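Local coordinates for RmpD (Hexulose-6-phosphate synthase) (Streptococcus mutans, PDB 3EXR), which is a member of the HUMPS family of enzymes, built as a TIM barrel of eight parallel strands ringed by helices and assembled as a dimer, at residues S15-K18 against G19-A23; I34-T38 against V39-Q43; V49-L52 against R53-P57; A68-G71 against G72-K76. All coordinates share one frame; numbering follows the deposited sequence.

Contact 1. Residues S15-K18 against G19-A23; sequences SNLK and GAITA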
ATOM      1  N   SER A  15       3.190  14.823   3.010  1.00  9.28           N
ATOM      2  CA  SER A  15       4.391  14.259   2.415  1.00 10.03           C
ATOM      3  C   SER A  15       5.675  14.452   3.232  1.00 10.34           C
ATOM      4  O   SER A  15       6.761  14.101   2.782  1.00 10.28           O
ATOM      5  CB  SER A  15       4.555  14.808   0.994  1.00 10.39           C
ATOM      6  OG  SER A  15       3.565  14.301   0.121  1.00 10.49           O
ATOM      7  N   ASN A  16       5.538  15.021   4.431  1.00  9.90           N
ATOM      8  CA  ASN A  16       6.657  15.215   5.328  1.00 10.22           C
ATOM      9  C   ASN A  16       6.220  15.122   6.788  1.00 10.42           C
ATOM     10  O   ASN A  16       5.031  15.166   7.126  1.00 10.18           O
ATOM     11  CB  ASN A  16       7.395  16.521   4.987  1.00 10.10           C
ATOM     12  CG  ASN A  16       6.498  17.728   5.041  1.00 12.34           C
ATOM     13  OD1 ASN A  16       5.609  17.820   5.878  1.00 12.03           O
ATOM     14  ND2 ASN A  16       6.712  18.661   4.118  1.00 16.21           N
ATOM     15  N   LEU A  17       7.205  14.909   7.641  1.00 10.43           N
ATOM     16  CA  LEU A  17       7.004  14.656   9.052  1.00 10.56           C
ATOM     17  C   LEU A  17       6.394  15.880   9.733  1.00 10.37           C
ATOM     18  O   LEU A  17       5.412  15.756  10.490  1.00  9.63           O
ATOM     19  CB  LEU A  17       8.332  14.284   9.697  1.00 11.03           C
ATOM     20  CG  LEU A  17       8.210  13.920  11.161  1.00 13.00           C
ATOM     21  CD1 LEU A  17       7.366  12.641  11.331  1.00 13.35           C
ATOM     22  CD2 LEU A  17       9.570  13.808  11.813  1.00 13.56           C
ATOM     23  N   LYS A  18       6.930  17.062   9.427  1.00 10.27           N
ATOM     24  CA  LYS A  18       6.450  18.280  10.071  1.00 10.37           C
ATOM     25  C   LYS A  18       4.968  18.534   9.784  1.00 10.14           C
ATOM     26  O   LYS A  18       4.228  18.930  10.676  1.00 11.25           O
ATOM     27  CB  LYS A  18       7.313  19.487   9.677  1.00 10.53           C
ATOM     28  CG  LYS A  18       7.125  19.967   8.243  1.00 11.53           C
ATOM     29  CD  LYS A  18       8.121  21.066   7.894  1.00 14.34           C
ATOM     30  CE  LYS A  18       7.823  21.694   6.546  1.00 16.05           C
ATOM     31  NZ  LYS A  18       8.851  22.738   6.225  1.00 18.03           N
ATOM     32  N   GLY A  19       4.512  18.249   8.570  1.00  9.45           N
ATOM     33  CA  GLY A  19       3.100  18.527   8.257  1.00 10.13           C
ATOM     34  C   GLY A  19       2.147  17.641   9.046  1.00  9.34           C
ATOM     35  O   GLY A  19       1.087  18.082   9.540  1.00 10.12           O
ATOM     36  N   ALA A  20       2.519  16.357   9.170  1.00  9.20           N
ATOM     37  CA  ALA A  20       1.714  15.396   9.953  1.00  9.15           C
ATOM     38  C   ALA A  20       1.673  15.772  11.426  1.00  9.29           C
ATOM     39  O   ALA A  20       0.613  15.779  12.053  1.00  9.23           O
ATOM     40  CB  ALA A  20       2.275  13.977   9.821  1.00  9.43           C
ATOM     41  N   ILE A  21       2.831  16.087  11.995  1.00  9.14           N
ATOM     42  CA  ILE A  21       2.895  16.373  13.431  1.00  9.74           C
ATOM     43  C   ILE A  21       2.168  17.683  13.722  1.00  9.61           C
ATOM     44  O   ILE A  21       1.384  17.771  14.665  1.00  9.88           O
ATOM     45  CB  ILE A  21       4.354  16.401  13.928  1.00  9.27           C
ATOM     46  CG1 ILE A  21       4.994  14.996  13.775  1.00 10.54           C
ATOM     47  CG2 ILE A  21       4.432  16.885  15.385  1.00  8.99           C
ATOM     48  CD1 ILE A  21       6.466  14.931  14.099  1.00 13.51           C
ATOM     49  N   THR A  22       2.374  18.678  12.874  1.00  9.53           N
ATOM     50  CA  THR A  22       1.730  19.977  13.132  1.00  9.64           C
ATOM     51  C   THR A  22       0.216  19.850  13.037  1.00  9.90           C
ATOM     52  O   THR A  22      -0.505  20.374  13.865  1.00 10.22           O
ATOM     53  CB  THR A  22       2.275  21.060  12.209  1.00  9.70           C
ATOM     54  OG1 THR A  22       3.662  21.247  12.487  1.00 11.07           O
ATOM     55  CG2 THR A  22       1.606  22.400  12.448  1.00 11.25           C
ATOM     56  N   ALA A  23      -0.261  19.127  12.030  1.00  9.72           N
ATOM     57  CA  ALA A  23      -1.715  18.945  11.870  1.00  8.83           C
ATOM     58  C   ALA A  23      -2.298  18.148  13.049  1.00  9.17           C
ATOM     59  O   ALA A  23      -3.378  18.484  13.588  1.00 10.14           O
ATOM     60  CB  ALA A  23      -2.039  18.266  10.556  1.00  8.91           C
TER
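Asn16 points the OD1 of its flat amide at the start of helix 17-27, where Gly19 N lies 2.9 Å from Asn16 OD1 and donates to it from 24° off the carbonyl plane. This is the classic N-cap: an asparagine just ahead of a helix is short enough to fold back and accept from an amide of the first turn, which has no carbonyl of a preceding helical turn to pair with. The torsion that makes it possible sets CG between the backbone N and the carbonyl carbon (chi1 57°), folding the amide over the turn. Gly19 suits the spot because it has no side chain, and Asn16 OD1 comes within 3.5 Å of Gly19 CA. Just before the cap, Ser15 OG bonds to Asn77 ND2 of the second subunit. Backbone bonds take over from there: a weak one from Ala20 N to Asn16 O, then regular ones from Ile21 N to Leu17 O and from Thr22 N to Lys18 O. One turn apart, Leu17 and Ile21 cross obliquely, with Leu17 CG 3.6 Å from Ile21 CD1. These branched apolar chains suit a flank that faces helix 47-55: both touch Leu48, and Ile21 reaches Val51 as well. Small Ala20 packs against Leu48 and against Cys40 of helix 38-44. Helix 17-27 thus connects strands 7-12 and 33-36 in a beta-alpha-beta unit, packed on helices 38-44 and 47-55.

Contact 2. Residues I34-T38 against V39-Q43; sequences IEAGT and VCLLQ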
ATOM      1  N   ILE A  34      -6.629   9.283  15.436  1.00  9.11           N
ATOM      2  CA  ILE A  34      -5.601   9.952  14.617  1.00  9.71           C
ATOM      3  C   ILE A  34      -4.933   8.916  13.726  1.00  8.34           C
ATOM      4  O   ILE A  34      -4.493   7.870  14.195  1.00  8.59           O
ATOM      5  CB  ILE A  34      -4.532  10.661  15.491  1.00 10.18           C
ATOM      6  CG1 ILE A  34      -5.202  11.682  16.399  1.00 11.84           C
ATOM      7  CG2 ILE A  34      -3.512  11.368  14.614  1.00 10.93           C
ATOM      8  CD1 ILE A  34      -4.367  12.151  17.499  1.00 13.11           C
ATOM      9  N   GLU A  35      -4.842   9.226  12.439  1.00  7.65           N
ATOM     10  CA  GLU A  35      -4.382   8.266  11.426  1.00  7.67           C
ATOM     11  C   GLU A  35      -3.135   8.788  10.705  1.00  7.49           C
ATOM     12  O   GLU A  35      -3.139   9.875  10.133  1.00  7.62           O
ATOM     13  CB  GLU A  35      -5.479   7.991  10.388  1.00  7.18           C
ATOM     14  CG  GLU A  35      -5.006   7.186   9.182  1.00  8.23           C
ATOM     15  CD  GLU A  35      -6.137   6.837   8.233  1.00  9.58           C
ATOM     16  OE1 GLU A  35      -7.119   7.618   8.132  1.00  9.99           O
ATOM     17  OE2 GLU A  35      -6.076   5.750   7.606  1.00 11.76           O
ATOM     18  N   ALA A  36      -2.070   7.997  10.757  1.00  6.88           N
ATOM     19  CA  ALA A  36      -0.897   8.220   9.930  1.00  7.86           C
ATOM     20  C   ALA A  36      -1.186   7.655   8.548  1.00  7.61           C
ATOM     21  O   ALA A  36      -1.215   6.418   8.366  1.00  7.24           O
ATOM     22  CB  ALA A  36       0.315   7.505  10.541  1.00  7.86           C
ATOM     23  N   GLY A  37      -1.416   8.534   7.577  1.00  7.67           N
ATOM     24  CA  GLY A  37      -1.838   8.099   6.262  1.00  8.28           C
ATOM     25  C   GLY A  37      -0.731   7.462   5.438  1.00  7.31           C
ATOM     26  O   GLY A  37       0.450   7.695   5.687  1.00  7.96           O
ATOM     27  N   THR A  38      -1.107   6.677   4.421  1.00  7.87           N
ATOM     28  CA  THR A  38      -0.131   5.910   3.634  1.00  7.55           C
ATOM     29  C   THR A  38       0.893   6.821   2.965  1.00  7.78           C
ATOM     30  O   THR A  38       2.083   6.508   2.943  1.00  8.13           O
ATOM     31  CB  THR A  38      -0.822   5.104   2.525  1.00  7.95           C
ATOM     32  OG1 THR A  38      -2.019   4.496   3.030  1.00  8.69           O
ATOM     33  CG2 THR A  38       0.094   4.011   2.024  1.00  7.78           C
ATOM     34  N   VAL A  39       0.437   7.945   2.404  1.00  7.56           N
ATOM     35  CA  VAL A  39       1.368   8.871   1.749  1.00  8.29           C
ATOM     36  C   VAL A  39       2.474   9.306   2.727  1.00  7.08           C
ATOM     37  O   VAL A  39       3.640   9.458   2.361  1.00  6.98           O
ATOM     38  CB  VAL A  39       0.619  10.125   1.220  1.00  8.24           C
ATOM     39  CG1 VAL A  39       1.628  11.184   0.789  1.00  7.98           C
ATOM     40  CG2 VAL A  39      -0.331   9.737   0.080  1.00  9.56           C
ATOM     41  N   CYS A  40       2.082   9.546   3.968  1.00  8.30           N
ATOM     42  CA  CYS A  40       2.996  10.004   4.995  1.00  6.99           C
ATOM     43  C   CYS A  40       3.926   8.882   5.452  1.00  7.41           C
ATOM     44  O   CYS A  40       5.137   9.076   5.533  1.00  6.92           O
ATOM     45  CB  CYS A  40       2.232  10.573   6.191  1.00  7.63           C
ATOM     46  SG  CYS A  40       3.302  11.602   7.207  1.00 10.12           S
ATOM     47  N   LEU A  41       3.363   7.711   5.748  1.00  6.80           N
ATOM     48  CA  LEU A  41       4.191   6.590   6.154  1.00  7.07           C
ATOM     49  C   LEU A  41       5.228   6.204   5.098  1.00  7.29           C
ATOM     50  O   LEU A  41       6.382   5.907   5.428  1.00  8.01           O
ATOM     51  CB  LEU A  41       3.337   5.388   6.541  1.00  7.70           C
ATOM     52  CG  LEU A  41       2.496   5.561   7.817  1.00  7.93           C
ATOM     53  CD1 LEU A  41       1.606   4.370   7.944  1.00  7.34           C
ATOM     54  CD2 LEU A  41       3.416   5.687   9.045  1.00  7.49           C
ATOM     55  N   LEU A  42       4.844   6.194   3.825  1.00  7.29           N
ATOM     56  CA  LEU A  42       5.832   5.888   2.778  1.00  6.74           C
ATOM     57  C   LEU A  42       6.924   6.921   2.694  1.00  6.51           C
ATOM     58  O   LEU A  42       8.014   6.604   2.206  1.00  7.62           O
ATOM     59  CB  LEU A  42       5.158   5.717   1.402  1.00  7.42           C
ATOM     60  CG  LEU A  42       4.226   4.512   1.268  1.00  8.65           C
ATOM     61  CD1 LEU A  42       3.352   4.662   0.040  1.00  8.16           C
ATOM     62  CD2 LEU A  42       5.020   3.226   1.252  1.00  8.50           C
ATOM     63  N   GLN A  43       6.637   8.160   3.112  1.00  7.60           N
ATOM     64  CA  GLN A  43       7.662   9.205   3.174  1.00  7.34           C
ATOM     65  C   GLN A  43       8.552   9.159   4.411  1.00  7.20           C
ATOM     66  O   GLN A  43       9.746   9.366   4.303  1.00  7.67           O
ATOM     67  CB  GLN A  43       7.036  10.599   3.089  1.00  7.49           C
ATOM     68  CG  GLN A  43       6.640  11.035   1.722  1.00  8.21           C
ATOM     69  CD  GLN A  43       7.823  11.249   0.807  1.00  8.22           C
ATOM     70  OE1 GLN A  43       8.354  10.302   0.239  1.00  7.38           O
ATOM     71  NE2 GLN A  43       8.217  12.506   0.637  1.00  8.47           N
TER
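Gly37 O is the main acceptor where strand 33-36 turns into helix 38-44. Leu41 N donates to Gly37 O at 2.9 Å in a nearly straight bond (N-H...O 171°), and Cys40 N adds a weak, bent one to the same oxygen, so a single carbonyl serves two amides of the first turn. The next carbonyl follows suit: Thr38 O accepts from Leu42 N at 2.9 Å. Gly37, at the N-cap, has no side chain to cap with; the helix amides donate to main-chain carbonyls. Thr38 OG1 finds its partners elsewhere, at Asp64 O and Lys66 NZ on the neighbouring strand 60-67. Its chi1 of -42° places OG1 beside its own backbone N and puts the methyl CG2 anti to that N, alongside Leu42, 3.9 Å from Leu42 CD1. A threonine thus fits a place that needs a hydroxyl on one branch and a hydrocarbon on the other. Leu41 bends back over the strand end: Leu41 CD2 meets Ala36 CB at 3.9 Å, and Leu41 CD1 lies 3.5 Å from Ala36 O. At the far end of the segment Gln43 is also satisfied, by Ser15 O through NE2 and by Ser46 of the second subunit through OE1. In this largely buried corner, polar groups are met by main-chain carbonyls, by Lys66 and by Ser46 of the second subunit; the helix start is joined to strand 60-67 through Thr38 OG1 and to the strand end through Leu41 on Ala36.

Contact 3. Residues V49-L52 against R53-P57; sequences VEVL and RSLFP
Val51 and Leu55 run alongside each other in the same direction on helix 47-55, one of the outer helices of the TIM barrel, with Val51 CG1 4.0 Å from Leu55 CD1. This is ordinary i to i+4 packing on an alpha-helix. Leu55 CG stands beside its own backbone N (chi1 -71°), which brings it back over the preceding turn to 3.5 Å from Val51 O. Such branched residues suit a flank that meets helix 17-27, where Leu55 touches Val25; Leu52, more deeply buried, packs on Ala24 of that helix and on Ile61 of strand 60-67. Along the backbone, Arg53 N, Ser54 N and Leu55 N donate to the carbonyls of Val49, Glu50 and Val51. Arg53 serves other partners. Its chain, bent at chi2 and chi3, forms a salt bridge with Asp84 through NH2, while NH1 bonds to Lys59 O and, weakly, to Phe56 O. A long, flexible cation is well fitted to bind several acceptors around a helix end. There the backbone leaves helical angles at Phe56, whose N still donates to Leu52 O at 2.9 Å, and the same oxygen lies at the ring edge, near its plane, 3.6 Å from Phe56 CD2.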
ATOM      1  N   VAL A  49       4.332   6.906  13.987  1.00  8.97           N
ATOM      2  CA  VAL A  49       3.298   6.246  14.801  1.00  8.43           C
ATOM      3  C   VAL A  49       3.626   6.390  16.291  1.00  8.51           C
ATOM      4  O   VAL A  49       2.769   6.687  17.107  1.00  8.13           O
ATOM      5  CB  VAL A  49       3.133   4.749  14.428  1.00  8.31           C
ATOM      6  CG1 VAL A  49       2.161   4.048  15.356  1.00  9.13           C
ATOM      7  CG2 VAL A  49       2.660   4.617  12.984  1.00  9.42           C
ATOM      8  N   GLU A  50       4.887   6.159  16.615  1.00  8.42           N
ATOM      9  CA  GLU A  50       5.373   6.279  17.990  1.00  9.14           C
ATOM     10  C   GLU A  50       5.306   7.727  18.536  1.00  9.33           C
ATOM     11  O   GLU A  50       4.950   7.949  19.692  1.00 10.16           O
ATOM     12  CB  GLU A  50       6.791   5.714  18.077  1.00  9.95           C
ATOM     13  CG  GLU A  50       7.305   5.533  19.488  1.00 10.96           C
ATOM     14  CD  GLU A  50       8.572   4.684  19.589  1.00 14.50           C
ATOM     15  OE1 GLU A  50       8.852   3.902  18.675  1.00 16.25           O
ATOM     16  OE2 GLU A  50       9.261   4.785  20.630  1.00 15.70           O
ATOM     17  N   VAL A  51       5.621   8.697  17.695  1.00  9.09           N
ATOM     18  CA  VAL A  51       5.523  10.107  18.079  1.00  8.13           C
ATOM     19  C   VAL A  51       4.060  10.438  18.390  1.00  8.96           C
ATOM     20  O   VAL A  51       3.793  11.099  19.382  1.00  9.21           O
ATOM     21  CB  VAL A  51       6.083  11.033  16.982  1.00  8.33           C
ATOM     22  CG1 VAL A  51       5.762  12.497  17.256  1.00  9.71           C
ATOM     23  CG2 VAL A  51       7.604  10.811  16.816  1.00  8.04           C
ATOM     24  N   LEU A  52       3.152   9.956  17.556  1.00  8.50           N
ATOM     25  CA  LEU A  52       1.734  10.226  17.771  1.00  9.52           C
ATOM     26  C   LEU A  52       1.260   9.587  19.067  1.00  9.66           C
ATOM     27  O   LEU A  52       0.486  10.190  19.791  1.00 10.15           O
ATOM     28  CB  LEU A  52       0.885   9.767  16.603  1.00  9.64           C
ATOM     29  CG  LEU A  52       1.108  10.518  15.302  1.00 10.04           C
ATOM     30  CD1 LEU A  52       0.398   9.841  14.158  1.00 11.40           C
ATOM     31  CD2 LEU A  52       0.644  11.980  15.431  1.00 10.44           C
ATOM     32  N   ARG A  53       1.729   8.371  19.354  1.00  9.40           N
ATOM     33  CA  ARG A  53       1.370   7.679  20.589  1.00  9.35           C
ATOM     34  C   ARG A  53       1.849   8.430  21.819  1.00 10.03           C
ATOM     35  O   ARG A  53       1.135   8.524  22.801  1.00 10.18           O
ATOM     36  CB  ARG A  53       1.871   6.247  20.568  1.00  9.06           C
ATOM     37  CG  ARG A  53       1.671   5.456  21.865  1.00  8.14           C
ATOM     38  CD  ARG A  53       0.263   5.453  22.390  1.00 10.13           C
ATOM     39  NE  ARG A  53      -0.547   4.582  21.555  1.00 11.35           N
ATOM     40  CZ  ARG A  53      -1.832   4.749  21.274  1.00 10.68           C
ATOM     41  NH1 ARG A  53      -2.480   5.805  21.728  1.00 11.17           N
ATOM     42  NH2 ARG A  53      -2.443   3.871  20.484  1.00 10.45           N
ATOM     43  N   SER A  54       3.040   8.998  21.735  1.00  9.82           N
ATOM     44  CA  SER A  54       3.607   9.799  22.812  1.00 10.46           C
ATOM     45  C   SER A  54       2.778  11.089  23.049  1.00 10.52           C
ATOM     46  O   SER A  54       2.496  11.478  24.192  1.00 11.38           O
ATOM     47  CB  SER A  54       5.056  10.130  22.449  1.00 10.67           C
ATOM     48  OG  SER A  54       5.689  10.840  23.482  1.00 13.16           O
ATOM     49  N   LEU A  55       2.412  11.767  21.969  1.00 10.53           N
ATOM     50  CA  LEU A  55       1.610  12.964  22.085  1.00 10.95           C
ATOM     51  C   LEU A  55       0.197  12.678  22.596  1.00 11.60           C
ATOM     52  O   LEU A  55      -0.390  13.537  23.276  1.00 12.16           O
ATOM     53  CB  LEU A  55       1.510  13.658  20.719  1.00 10.84           C
ATOM     54  CG  LEU A  55       2.800  14.329  20.222  1.00 10.59           C
ATOM     55  CD1 LEU A  55       2.712  14.644  18.726  1.00 11.55           C
ATOM     56  CD2 LEU A  55       3.020  15.591  21.025  1.00 11.01           C
ATOM     57  N   PHE A  56      -0.335  11.499  22.242  1.00 11.98           N
ATOM     58  CA  PHE A  56      -1.743  11.134  22.487  1.00 12.32           C
ATOM     59  C   PHE A  56      -1.878   9.717  23.080  1.00 13.65           C
ATOM     60  O   PHE A  56      -2.228   8.754  22.379  1.00 14.02           O
ATOM     61  CB  PHE A  56      -2.523  11.302  21.187  1.00 12.92           C
ATOM     62  CG  PHE A  56      -2.485  12.699  20.648  1.00 13.16           C
ATOM     63  CD1 PHE A  56      -3.210  13.725  21.249  1.00 14.55           C
ATOM     64  CD2 PHE A  56      -1.705  13.012  19.542  1.00 15.60           C
ATOM     65  CE1 PHE A  56      -3.145  15.025  20.761  1.00 15.74           C
ATOM     66  CE2 PHE A  56      -1.654  14.301  19.068  1.00 15.03           C
ATOM     67  CZ  PHE A  56      -2.372  15.298  19.660  1.00 15.30           C
ATOM     68  N   PRO A  57      -1.527   9.558  24.357  1.00 15.52           N
ATOM     69  CA  PRO A  57      -1.452   8.231  24.988  1.00 17.45           C
ATOM     70  C   PRO A  57      -2.765   7.447  24.946  1.00 18.88           C
ATOM     71  O   PRO A  57      -2.736   6.213  24.911  1.00 20.41           O
ATOM     72  CB  PRO A  57      -1.060   8.539  26.446  1.00 17.45           C
ATOM     73  CG  PRO A  57      -1.090  10.049  26.585  1.00 17.27           C
ATOM     74  CD  PRO A  57      -1.057  10.641  25.249  1.00 15.66           C
TER

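Contact 4. Residues A68-G71 against G72-K76; sequences ADAG and GTVAK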
ATOM      1  N   ALA A  68      -0.542  -5.176   1.722  1.00 10.20           N
ATOM      2  CA  ALA A  68      -0.932  -6.173   0.715  1.00 10.60           C
ATOM      3  C   ALA A  68      -0.305  -7.543   0.935  1.00 10.55           C
ATOM      4  O   ALA A  68      -0.818  -8.521   0.395  1.00 10.11           O
ATOM      5  CB  ALA A  68      -0.576  -5.694  -0.689  1.00 10.49           C
ATOM      6  N   ASP A  69       0.801  -7.592   1.680  1.00 10.64           N
ATOM      7  CA  ASP A  69       1.577  -8.801   1.825  1.00 11.15           C
ATOM      8  C   ASP A  69       2.498  -8.647   3.050  1.00 11.29           C
ATOM      9  O   ASP A  69       2.659  -7.528   3.584  1.00 10.70           O
ATOM     10  CB  ASP A  69       2.399  -9.014   0.544  1.00 11.56           C
ATOM     11  CG  ASP A  69       2.857 -10.443   0.326  1.00 14.08           C
ATOM     12  OD1 ASP A  69       2.654 -11.332   1.184  1.00 15.63           O
ATOM     13  OD2 ASP A  69       3.502 -10.684  -0.713  1.00 15.11           O
ATOM     14  N   ALA A  70       3.083  -9.761   3.496  1.00 11.02           N
ATOM     15  CA  ALA A  70       3.871  -9.779   4.735  1.00 11.51           C
ATOM     16  C   ALA A  70       3.064  -9.189   5.897  1.00 12.00           C
ATOM     17  O   ALA A  70       3.547  -8.327   6.662  1.00 11.02           O
ATOM     18  CB  ALA A  70       5.211  -9.046   4.537  1.00 11.54           C
ATOM     19  N   GLY A  71       1.829  -9.681   6.037  1.00 11.88           N
ATOM     20  CA  GLY A  71       0.896  -9.115   6.991  1.00 11.54           C
ATOM     21  C   GLY A  71       1.385  -9.158   8.418  1.00 10.81           C
ATOM     22  O   GLY A  71       1.243  -8.191   9.149  1.00 11.31           O
ATOM     23  N   GLY A  72       1.997 -10.267   8.809  1.00 10.37           N
ATOM     24  CA  GLY A  72       2.510 -10.411  10.163  1.00 10.17           C
ATOM     25  C   GLY A  72       3.613  -9.414  10.475  1.00 10.28           C
ATOM     26  O   GLY A  72       3.656  -8.842  11.565  1.00 11.65           O
ATOM     27  N   THR A  73       4.512  -9.215   9.521  1.00  9.44           N
ATOM     28  CA  THR A  73       5.645  -8.323   9.696  1.00 10.33           C
ATOM     29  C   THR A  73       5.223  -6.870   9.743  1.00  9.63           C
ATOM     30  O   THR A  73       5.624  -6.143  10.640  1.00 10.55           O
ATOM     31  CB  THR A  73       6.696  -8.554   8.557  1.00  9.95           C
ATOM     32  OG1 THR A  73       7.173  -9.901   8.620  1.00 13.12           O
ATOM     33  CG2 THR A  73       7.909  -7.616   8.687  1.00 12.36           C
ATOM     34  N   VAL A  74       4.390  -6.445   8.804  1.00  9.57           N
ATOM     35  CA  VAL A  74       3.988  -5.028   8.737  1.00  9.05           C
ATOM     36  C   VAL A  74       3.122  -4.674   9.984  1.00 10.10           C
ATOM     37  O   VAL A  74       3.289  -3.604  10.598  1.00 11.12           O
ATOM     38  CB  VAL A  74       3.286  -4.710   7.377  1.00  8.66           C
ATOM     39  CG1 VAL A  74       2.723  -3.252   7.344  1.00  8.26           C
ATOM     40  CG2 VAL A  74       4.204  -5.024   6.166  1.00  9.62           C
ATOM     41  N   ALA A  75       2.231  -5.587  10.367  1.00 10.09           N
ATOM     42  CA  ALA A  75       1.405  -5.399  11.575  1.00 10.22           C
ATOM     43  C   ALA A  75       2.249  -5.324  12.823  1.00  9.49           C
ATOM     44  O   ALA A  75       2.103  -4.410  13.622  1.00  9.60           O
ATOM     45  CB  ALA A  75       0.362  -6.495  11.704  1.00 10.57           C
ATOM     46  N   LYS A  76       3.159  -6.283  12.999  1.00  9.80           N
ATOM     47  CA  LYS A  76       4.102  -6.222  14.130  1.00  9.99           C
ATOM     48  C   LYS A  76       4.913  -4.939  14.136  1.00  9.46           C
ATOM     49  O   LYS A  76       5.057  -4.300  15.180  1.00  9.77           O
ATOM     50  CB  LYS A  76       5.030  -7.434  14.196  1.00 11.33           C
ATOM     51  CG  LYS A  76       5.917  -7.445  15.443  1.00 13.83           C
ATOM     52  CD  LYS A  76       6.977  -8.530  15.401  1.00 19.40           C
ATOM     53  CE  LYS A  76       7.529  -8.811  16.803  1.00 23.12           C
ATOM     54  NZ  LYS A  76       8.573  -9.890  16.732  1.00 25.61           N
TER
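Val74 lays its CG2 methyl against the carbonyl oxygens that lead into helix 71-79, 3.4 Å from Ala70 O and 3.9 Å from Asp69 O. The torsion (chi1 174°) sets CG1 opposite the backbone N and brings CG2 round beside it, close to the oxygen that its own N-H uses. That bond, Val74 N to Ala70 O at 3.0 Å, runs almost straight and is the i to i+4 bond that opens the helix, accepted by the N-cap residue; Ala75 N follows by donating to Gly71 O. Ala70 stands at the N-cap, but a methyl cannot cap, and its backbone takes a left-handed conformation (phi 52°, psi 49°) as the loop turns into the helix. Ahead of it Asp69 OD1 accepts from Ala70 N at 2.8 Å, from above the carboxylate plane. The other oxygen, OD2, bonds to Tyr119 and makes a salt bridge with Arg144, both of the second subunit, so an aspartate here ties the loop across the dimer interface. One turn on from Gly71, small Ala75 sets its CB 3.2 Å from Gly71 O. Toward the second subunit, Ala70 and Val74 touch its Val39. On the barrel side Val74 packs on Thr65 and Cys67 of strand 60-67 and on Met86 of strand 85-89, while Ala75 meets Ala100 and Ala103 of helix 94-107.

How the contacts relate
Contact 2 is buried, at the end of a barrel strand; contact 1 is at the surface, and contacts 3 and 4 are partly buried. Three are helix starts: an asparagine cap beside apolar packing in contact 1, a glycine whose one carbonyl takes two amides, one weakly, among buried, partnered polar atoms in contact 2, and a left-handed alanine after an interface aspartate in contact 4. Contact 3 ends a helix, setting an arginine salt bridge beside apolar packing. Contacts 1, 2 and 3 touch one another: Ala20 CB to Cys40 SG at 3.7 Å, Ile34 CD1 to Phe56 CD2 at 3.5 Å, Ile21 CD1 to Val51 CG1 at 4.0 Å. Contacts 1, 2 and 4 reach the second subunit; contact 3 does not.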